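Local coordinates for odorant-binding protein 2a (Homo sapiens, PDB 4RUN) that binds and carries small hydrophobic volatile molecules, with a preference for aldehydes and large fatty acids, at residues Thr50-Arg55 with Gly149-Glu154; Arg32-Val37 with Phe143-Thr148; Lys17-Asp22 with Met110-Gly115. The protein carries 2 engineered substitutions. One frame throughout, in Å; residues are numbered along the deposited sequence.

Contact 1 (Thr50-Arg55 with Gly149-Glu154); sequences TFTFMR and GSCVLE
T52 and C151 meet where the chain's C-terminal tail runs over the outside of strand 47-55. The T52 hydroxyl lies between the backbone N and the carbonyl carbon (chi1 66°), which turns OG1 toward the tail. There it accepts a weak hydrogen bond from C151 N, with OG1 and N 3.3 Å apart, and also lies 3.4 Å from S150 CA. The methyl of T52 takes a different neighbour: CG2 packs 3.7 Å from S150 OG. C151 SG in turn sits 3.7 Å from T52 CB. Two residues farther along the strand, M54 bends at chi2 (-76°), and its SD lies 3.6 Å from C151 CB.

C151 SG is joined to C59 of strand 58-66, and this disulfide illustrates a recurring lipocalin device: a covalent link from the C-terminal tail to the wall of the beta-barrel. Strand 47-55 lies beside the strand that carries C59, and here the tail passes it at 85° without strand pairing: the one hydrogen bond between the segments runs from a backbone N of the tail to a side-chain hydroxyl of the strand.

Farther out, the tail's turn is shaped locally. S150 OG accepts from V152 N at 3.0 Å, forming an ST turn, and V152 leans on Q61. T52 is positioned from the strand side by the hydroxyl of S35, bonded to T52 N, while M54 also packs against R32 and K33. F53, pointing from the opposite face of the strand, has its side chain about 5 Å from a bound citrate that probably came from the crystallisation liquor.

Contact 2 (Arg32-Val37 with Phe143-Thr148); sequences RKVSPV and FMPLQT
K33 and V34 pair with L146 and Q147 as two successive parallel bridges, by which the segment following the lipocalin helix 122-134 and strand 142-143 is added to the barrel sheet. Three backbone bonds hold it: L146 N to R32 O, V34 N to L146 O at 2.8 Å, and T148 N to V34 O. The two faces of the pairing carry quite different side chains.

On one face K33 and L146 lie side by side and point the same way. In both, CG is anti to the carbonyl carbon; K33 CG rests 4.0 Å from L146 CB, and its extended chain brings CE 4.0 Å from L146 CD1. The methyl of T148 joins them, with CG2 4.0 Å from K33 CB.

On the other face V34 is buried. Its CG1, held between the backbone N and the carbonyl carbon (chi1 68°), is the branch that reaches across, to P145 CG at 4.0 Å. Q147 crosses V34 obliquely: CG is anti to the backbone N (chi1 -156°), and a bend at chi2 (94°) swings CD back toward V34, with OE1 3.6 Å from V34 CG1, while NE2 donates to V16 O of strand 12-21.

Beyond the bridges P36, which also packs on T13 and Y15, approaches the other segment through its ring carbon CD, 3.1 Å from T148 O.

Contact 3 (Lys17-Asp22 with Met110-Gly115); sequences KAMVVD and MGNLVG. Engineered in segment 110-115: N112 (natural residue Lys).
V20 O is met by two groups of one peptide link: G111 N donates to it at 2.8 Å in a nearly straight bond (172° at the hydrogen), and M110 CA makes a CH...O contact at 3.4 Å. G111 O accepts from V20 N, so the pair is bonded in both directions, and it also takes a CH...O contact from M19 CA. A18 and L113 differ: L113 N donates to A18 O from above the carbonyl plane, but L113 O accepts from K17 N, one residue earlier, rather than from A18 N.

Side chains then sort by face. M19 has CG anti to the backbone N (chi1 -173°), and its extended thioether runs beside N112, an engineered residue, whose OD1 lies 3.5 Å from M19 SD. The methionine's tip crosses M110, with CE 3.7 Å from M110 SD, while V21 CG1 meets M110 CG at 4.0 Å. On the reverse face A18 CB packs 3.9 Å from L113 CB, V20 CG1 lies over G111, and helix 122-134 covers the group through L125, F128 and V132. K17 runs extended past G115, and its ammonium is held by N119 O and a salt bridge to D94.

M110 comes within about 3 Å of a bound citrate, probably from the crystallisation liquor. Two antiparallel strands, 12-21 and 106-115, joined with one face toward the helix and the other bearing M19, V21, M110 and N112, are the closure of the lipocalin beta-barrel, where the first strand meets the last of the eight that form the calyx.

Strands 106-115, 12-21, 33-41 and 47-55 stand next to one another in this order in the barrel sheet, and the three contacts follow that row. Contact 3 closes the barrel, contact 2 adds the late strand 146-147 to strand 33-41, and contact 1 lays the tail beyond it over strand 47-55. Centres of contacts 1 and 2 are 9 Å apart, of 2 and 3 11 Å, and of 1 and 3 17 Å. Contact 2 touches both others, through M54 O with R32 N and through F143 O with M19 N. All three pairings interleave along the chain, so early strands receive late segments and the C-terminal part is bound across the barrel wall.

Contact 1 (Thr50-Arg55 with Gly149-Glu154)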
loop_
_atom_site.group_PDB
_atom_site.type_symbol
_atom_site.label_atom_id
_atom_site.label_comp_id
_atom_site.label_asym_id
_atom_site.label_seq_id
_atom_site.Cartn_x
_atom_site.Cartn_y
_atom_site.Cartn_z
ATOM N N THR A 50 -5.799 7.777 4.939
ATOM C CA THR A 50 -7.127 7.891 4.323
ATOM C C THR A 50 -6.988 7.839 2.810
ATOM O O THR A 50 -6.119 8.497 2.253
ATOM C CB THR A 50 -7.867 9.187 4.739
ATOM O OG1 THR A 50 -7.023 10.331 4.559
ATOM C CG2 THR A 50 -8.289 9.107 6.182
ATOM N N PHE A 51 -7.816 7.031 2.155
ATOM C CA PHE A 51 -7.798 6.915 0.698
ATOM C C PHE A 51 -9.064 6.225 0.205
ATOM O O PHE A 51 -9.849 5.693 0.989
ATOM C CB PHE A 51 -6.583 6.123 0.216
ATOM C CG PHE A 51 -6.517 4.735 0.765
ATOM C CD1 PHE A 51 -5.913 4.493 1.988
ATOM C CD2 PHE A 51 -7.058 3.665 0.064
ATOM C CE1 PHE A 51 -5.851 3.213 2.505
ATOM C CE2 PHE A 51 -7.000 2.376 0.575
ATOM C CZ PHE A 51 -6.398 2.152 1.800
ATOM N N THR A 52 -9.252 6.252 -1.110
ATOM C CA THR A 52 -10.364 5.570 -1.749
ATOM C C THR A 52 -9.844 4.778 -2.928
ATOM O O THR A 52 -8.765 5.065 -3.448
ATOM C CB THR A 52 -11.434 6.568 -2.229
ATOM O OG1 THR A 52 -10.913 7.389 -3.280
ATOM C CG2 THR A 52 -11.882 7.454 -1.089
ATOM N N PHE A 53 -10.601 3.776 -3.341
ATOM C CA PHE A 53 -10.261 3.019 -4.536
ATOM C C PHE A 53 -11.495 2.361 -5.111
ATOM O O PHE A 53 -12.491 2.202 -4.418
ATOM C CB PHE A 53 -9.202 1.968 -4.239
ATOM C CG PHE A 53 -9.637 0.910 -3.271
ATOM C CD1 PHE A 53 -9.427 1.072 -1.912
ATOM C CD2 PHE A 53 -10.226 -0.259 -3.721
ATOM C CE1 PHE A 53 -9.809 0.098 -1.018
ATOM C CE2 PHE A 53 -10.622 -1.232 -2.827
ATOM C CZ PHE A 53 -10.410 -1.052 -1.473
ATOM N N MET A 54 -11.428 2.006 -6.388
ATOM C CA MET A 54 -12.547 1.366 -7.055
ATOM C C MET A 54 -12.276 -0.118 -7.174
ATOM O O MET A 54 -11.242 -0.531 -7.649
ATOM C CB MET A 54 -12.778 1.942 -8.455
ATOM C CG MET A 54 -13.166 3.413 -8.506
ATOM S SD MET A 54 -14.865 3.682 -8.033
ATOM C CE MET A 54 -15.725 2.652 -9.220
ATOM N N ARG A 55 -13.240 -0.905 -6.748
ATOM C CA ARG A 55 -13.182 -2.332 -6.875
ATOM C C ARG A 55 -14.408 -2.681 -7.716
ATOM O O ARG A 55 -15.534 -2.692 -7.211
ATOM C CB ARG A 55 -13.218 -2.946 -5.479
ATOM C CG ARG A 55 -12.905 -4.423 -5.406
ATOM C CD ARG A 55 -13.052 -4.935 -3.976
ATOM N NE ARG A 55 -11.820 -4.852 -3.201
ATOM C CZ ARG A 55 -11.747 -4.692 -1.879
ATOM N NH1 ARG A 55 -12.839 -4.550 -1.140
ATOM N NH2 ARG A 55 -10.551 -4.644 -1.282
ATOM N N GLY A 149 -8.498 11.059 -8.455
ATOM C CA GLY A 149 -9.013 11.734 -7.280
ATOM C C GLY A 149 -9.922 10.756 -6.552
ATOM O O GLY A 149 -10.067 9.597 -6.963
ATOM N N SER A 150 -10.539 11.226 -5.472
ATOM C CA SER A 150 -11.480 10.411 -4.716
ATOM C C SER A 150 -12.615 9.939 -5.616
ATOM O O SER A 150 -13.042 10.656 -6.522
ATOM C CB SER A 150 -12.049 11.206 -3.536
ATOM O OG SER A 150 -13.064 10.478 -2.865
ATOM N N CYS A 151 -13.105 8.730 -5.366
ATOM C CA CYS A 151 -14.299 8.247 -6.064
ATOM C C CYS A 151 -15.572 8.582 -5.307
ATOM O O CYS A 151 -16.619 8.022 -5.593
ATOM C CB CYS A 151 -14.240 6.739 -6.304
ATOM S SG CYS A 151 -13.801 5.736 -4.887
ATOM N N VAL A 152 -15.493 9.510 -4.364
ATOM C CA VAL A 152 -16.676 9.885 -3.607
ATOM C C VAL A 152 -17.446 10.840 -4.507
ATOM O O VAL A 152 -18.669 10.848 -4.492
ATOM C CB VAL A 152 -16.349 10.443 -2.196
ATOM C CG1 VAL A 152 -17.525 11.228 -1.614
ATOM C CG2 VAL A 152 -15.962 9.298 -1.257
ATOM N N LEU A 153 -16.736 11.587 -5.350
ATOM C CA LEU A 153 -17.400 12.413 -6.355
ATOM C C LEU A 153 -18.243 11.535 -7.310
ATOM O O LEU A 153 -19.462 11.737 -7.415
ATOM C CB LEU A 153 -16.390 13.294 -7.097
ATOM C CG LEU A 153 -15.939 14.525 -6.286
ATOM C CD1 LEU A 153 -15.015 14.148 -5.127
ATOM C CD2 LEU A 153 -15.282 15.568 -7.189
ATOM N N GLU A 154 -17.604 10.562 -7.973
ATOM C CA GLU A 154 -18.321 9.496 -8.708
ATOM C C GLU A 154 -17.436 8.273 -8.953
ATOM O O GLU A 154 -16.620 8.256 -9.874
ATOM C CB GLU A 154 -18.905 10.010 -10.038
ATOM C CG GLU A 154 -20.404 10.316 -9.994
ATOM C CD GLU A 154 -20.937 10.877 -11.302
ATOM O OE1 GLU A 154 -20.835 10.181 -12.334
ATOM O OE2 GLU A 154 -21.465 12.011 -11.296
#

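Contact 2 (Arg32-Val37 with Phe143-Thr148)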
loop_
_atom_site.group_PDB
_atom_site.type_symbol
_atom_site.label_atom_id
_atom_site.label_comp_id
_atom_site.label_asym_id
_atom_site.label_seq_id
_atom_site.Cartn_x
_atom_site.Cartn_y
_atom_site.Cartn_z
ATOM N N ARG A 32 -9.100 -1.153 -9.217
ATOM C CA ARG A 32 -8.971 -0.685 -10.588
ATOM C C ARG A 32 -8.361 0.684 -10.561
ATOM O O ARG A 32 -7.545 1.019 -11.406
ATOM C CB ARG A 32 -10.326 -0.539 -11.277
ATOM C CG ARG A 32 -11.038 -1.836 -11.602
ATOM C CD ARG A 32 -12.453 -1.554 -12.099
ATOM N NE ARG A 32 -12.500 -0.464 -13.093
ATOM C CZ ARG A 32 -13.248 0.650 -13.016
ATOM N NH1 ARG A 32 -14.056 0.883 -11.989
ATOM N NH2 ARG A 32 -13.189 1.555 -13.988
ATOM N N LYS A 33 -8.820 1.494 -9.614
ATOM C CA LYS A 33 -8.412 2.878 -9.494
ATOM C C LYS A 33 -8.061 3.105 -8.053
ATOM O O LYS A 33 -8.381 2.292 -7.220
ATOM C CB LYS A 33 -9.544 3.811 -9.916
ATOM C CG LYS A 33 -10.071 3.516 -11.316
ATOM C CD LYS A 33 -11.248 4.399 -11.704
ATOM C CE LYS A 33 -11.344 4.533 -13.216
ATOM N NZ LYS A 33 -12.484 5.392 -13.628
ATOM N N VAL A 34 -7.392 4.210 -7.765
ATOM C CA VAL A 34 -6.968 4.521 -6.408
ATOM C C VAL A 34 -6.657 6.012 -6.276
ATOM O O VAL A 34 -6.079 6.610 -7.177
ATOM C CB VAL A 34 -5.736 3.676 -6.013
ATOM C CG1 VAL A 34 -4.513 4.103 -6.815
ATOM C CG2 VAL A 34 -5.469 3.784 -4.517
ATOM N N SER A 35 -7.058 6.605 -5.158
ATOM C CA SER A 35 -6.810 8.016 -4.889
ATOM C C SER A 35 -5.435 8.193 -4.267
ATOM O O SER A 35 -4.765 7.206 -3.974
ATOM C CB SER A 35 -7.881 8.542 -3.938
ATOM O OG SER A 35 -7.739 7.980 -2.640
ATOM N N PRO A 36 -5.001 9.453 -4.055
ATOM C CA PRO A 36 -3.837 9.681 -3.198
ATOM C C PRO A 36 -4.119 9.259 -1.766
ATOM O O PRO A 36 -5.270 9.282 -1.335
ATOM C CB PRO A 36 -3.627 11.201 -3.260
ATOM C CG PRO A 36 -4.300 11.633 -4.514
ATOM C CD PRO A 36 -5.466 10.707 -4.675
ATOM N N VAL A 37 -3.071 8.877 -1.049
ATOM C CA VAL A 37 -3.188 8.488 0.336
ATOM C C VAL A 37 -2.749 9.645 1.222
ATOM O O VAL A 37 -1.616 10.112 1.123
ATOM C CB VAL A 37 -2.303 7.266 0.631
ATOM C CG1 VAL A 37 -2.517 6.787 2.063
ATOM C CG2 VAL A 37 -2.584 6.147 -0.371
ATOM N N PHE A 143 0.275 -5.394 -10.667
ATOM C CA PHE A 143 -0.697 -4.642 -11.439
ATOM C C PHE A 143 -0.629 -3.192 -10.960
ATOM O O PHE A 143 -0.132 -2.897 -9.861
ATOM C CB PHE A 143 -2.090 -5.299 -11.316
ATOM C CG PHE A 143 -2.694 -5.228 -9.942
ATOM C CD1 PHE A 143 -2.456 -6.230 -9.010
ATOM C CD2 PHE A 143 -3.533 -4.174 -9.587
ATOM C CE1 PHE A 143 -3.032 -6.167 -7.746
ATOM C CE2 PHE A 143 -4.113 -4.105 -8.325
ATOM C CZ PHE A 143 -3.868 -5.104 -7.405
ATOM N N MET A 144 -1.073 -2.283 -11.816
ATOM C CA MET A 144 -0.886 -0.863 -11.579
ATOM C C MET A 144 -2.198 -0.130 -11.691
ATOM O O MET A 144 -2.661 0.194 -12.789
ATOM C CB MET A 144 0.126 -0.312 -12.571
ATOM C CG MET A 144 1.450 -1.057 -12.519
ATOM S SD MET A 144 2.277 -0.834 -14.085
ATOM C CE MET A 144 2.531 0.941 -14.060
ATOM N N PRO A 145 -2.817 0.142 -10.547
ATOM C CA PRO A 145 -4.132 0.752 -10.680
ATOM C C PRO A 145 -4.071 2.186 -11.180
ATOM O O PRO A 145 -3.034 2.830 -11.090
ATOM C CB PRO A 145 -4.707 0.672 -9.268
ATOM C CG PRO A 145 -3.529 0.572 -8.374
ATOM C CD PRO A 145 -2.453 -0.136 -9.150
ATOM N N LEU A 146 -5.166 2.652 -11.760
ATOM C CA LEU A 146 -5.252 4.009 -12.278
ATOM C C LEU A 146 -5.244 4.980 -11.120
ATOM O O LEU A 146 -5.968 4.777 -10.149
ATOM C CB LEU A 146 -6.530 4.167 -13.067
ATOM C CG LEU A 146 -6.476 3.619 -14.485
ATOM C CD1 LEU A 146 -7.874 3.763 -15.089
ATOM C CD2 LEU A 146 -5.395 4.310 -15.320
ATOM N N GLN A 147 -4.395 6.005 -11.190
ATOM C CA GLN A 147 -4.354 7.010 -10.135
ATOM C C GLN A 147 -5.397 8.069 -10.419
ATOM O O GLN A 147 -5.474 8.576 -11.532
ATOM C CB GLN A 147 -2.978 7.640 -10.014
ATOM C CG GLN A 147 -2.741 8.229 -8.619
ATOM C CD GLN A 147 -2.044 7.257 -7.687
ATOM O OE1 GLN A 147 -2.490 7.016 -6.551
ATOM N NE2 GLN A 147 -0.928 6.696 -8.155
ATOM N N THR A 148 -6.208 8.385 -9.414
ATOM C CA THR A 148 -7.352 9.266 -9.594
ATOM C C THR A 148 -7.540 10.142 -8.372
ATOM O O THR A 148 -6.831 9.999 -7.389
ATOM C CB THR A 148 -8.654 8.460 -9.783
ATOM O OG1 THR A 148 -8.878 7.646 -8.623
ATOM C CG2 THR A 148 -8.576 7.578 -11.025
#

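Contact 3 (Lys17-Asp22 with Met110-Gly115)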
loop_
_atom_site.group_PDB
_atom_site.type_symbol
_atom_site.label_atom_id
_atom_site.label_comp_id
_atom_site.label_asym_id
_atom_site.label_seq_id
_atom_site.Cartn_x
_atom_site.Cartn_y
_atom_site.Cartn_z
ATOM N N LYS A 17 1.631 3.557 -6.856
ATOM C CA LYS A 17 2.027 3.472 -8.264
ATOM C C LYS A 17 1.958 2.057 -8.805
ATOM O O LYS A 17 1.767 1.843 -9.993
ATOM C CB LYS A 17 3.447 4.000 -8.409
ATOM C CG LYS A 17 3.633 5.397 -7.838
ATOM C CD LYS A 17 5.084 5.812 -7.873
ATOM C CE LYS A 17 5.197 7.301 -7.649
ATOM N NZ LYS A 17 6.603 7.779 -7.599
ATOM N N ALA A 18 2.125 1.082 -7.931
ATOM C CA ALA A 18 2.004 -0.301 -8.335
ATOM C C ALA A 18 1.591 -1.091 -7.137
ATOM O O ALA A 18 1.745 -0.632 -6.007
ATOM C CB ALA A 18 3.318 -0.821 -8.875
ATOM N N MET A 19 1.073 -2.282 -7.394
ATOM C CA MET A 19 0.477 -3.112 -6.373
ATOM C C MET A 19 0.765 -4.588 -6.688
ATOM O O MET A 19 0.857 -4.958 -7.857
ATOM C CB MET A 19 -0.997 -2.784 -6.361
ATOM C CG MET A 19 -1.802 -3.406 -5.252
ATOM S SD MET A 19 -3.254 -2.383 -4.882
ATOM C CE MET A 19 -3.874 -3.407 -3.534
ATOM N N VAL A 20 0.936 -5.414 -5.657
ATOM C CA VAL A 20 1.185 -6.866 -5.805
ATOM C C VAL A 20 0.511 -7.543 -4.644
ATOM O O VAL A 20 0.438 -6.988 -3.537
ATOM C CB VAL A 20 2.693 -7.254 -5.860
ATOM C CG1 VAL A 20 3.353 -7.216 -4.492
ATOM C CG2 VAL A 20 2.902 -8.628 -6.481
ATOM N N VAL A 21 0.029 -8.750 -4.916
ATOM C CA VAL A 21 -0.812 -9.502 -4.004
ATOM C C VAL A 21 -0.428 -10.979 -4.054
ATOM O O VAL A 21 0.024 -11.451 -5.086
ATOM C CB VAL A 21 -2.276 -9.388 -4.437
ATOM C CG1 VAL A 21 -2.854 -8.043 -4.016
ATOM C CG2 VAL A 21 -2.428 -9.615 -5.951
ATOM N N ASP A 22 -0.613 -11.724 -2.966
ATOM C CA ASP A 22 -0.330 -13.152 -3.023
ATOM C C ASP A 22 -1.298 -13.849 -3.968
ATOM O O ASP A 22 -2.334 -13.298 -4.343
ATOM C CB ASP A 22 -0.284 -13.791 -1.623
ATOM C CG ASP A 22 -1.577 -13.669 -0.857
ATOM O OD1 ASP A 22 -2.660 -13.909 -1.428
ATOM O OD2 ASP A 22 -1.511 -13.392 0.362
ATOM N N MET A 110 0.681 -8.440 0.786
ATOM C CA MET A 110 0.324 -7.431 -0.194
ATOM C C MET A 110 1.389 -6.340 -0.178
ATOM O O MET A 110 1.825 -5.894 0.883
ATOM C CB MET A 110 -1.054 -6.865 0.144
ATOM C CG MET A 110 -1.618 -5.920 -0.901
ATOM S SD MET A 110 -3.168 -5.141 -0.387
ATOM C CE MET A 110 -3.856 -6.349 0.750
ATOM N N GLY A 111 1.808 -5.916 -1.361
ATOM C CA GLY A 111 2.856 -4.922 -1.489
ATOM C C GLY A 111 2.400 -3.761 -2.338
ATOM O O GLY A 111 1.685 -3.944 -3.307
ATOM N N ASN A 112 2.809 -2.555 -1.973
ATOM C CA ASN A 112 2.453 -1.382 -2.743
ATOM C C ASN A 112 3.654 -0.486 -2.926
ATOM O O ASN A 112 4.372 -0.189 -1.971
ATOM C CB ASN A 112 1.325 -0.624 -2.054
ATOM C CG ASN A 112 0.114 -1.496 -1.811
ATOM O OD1 ASN A 112 -0.601 -1.844 -2.739
ATOM N ND2 ASN A 112 -0.100 -1.883 -0.569
ATOM N N LEU A 113 3.884 -0.089 -4.167
ATOM C CA LEU A 113 4.907 0.874 -4.487
ATOM C C LEU A 113 4.315 2.240 -4.249
ATOM O O LEU A 113 3.313 2.603 -4.868
ATOM C CB LEU A 113 5.332 0.726 -5.945
ATOM C CG LEU A 113 6.425 1.684 -6.412
ATOM C CD1 LEU A 113 7.703 1.436 -5.637
ATOM C CD2 LEU A 113 6.666 1.521 -7.895
ATOM N N VAL A 114 4.948 3.014 -3.382
ATOM C CA VAL A 114 4.424 4.315 -2.999
ATOM C C VAL A 114 5.487 5.410 -3.072
ATOM O O VAL A 114 6.666 5.167 -2.816
ATOM C CB VAL A 114 3.813 4.263 -1.582
ATOM C CG1 VAL A 114 2.608 3.350 -1.591
ATOM C CG2 VAL A 114 4.823 3.761 -0.547
ATOM N N GLY A 115 5.066 6.621 -3.435
ATOM C CA GLY A 115 5.982 7.746 -3.505
ATOM C C GLY A 115 5.302 9.081 -3.347
ATOM O O GLY A 115 4.085 9.197 -3.432
#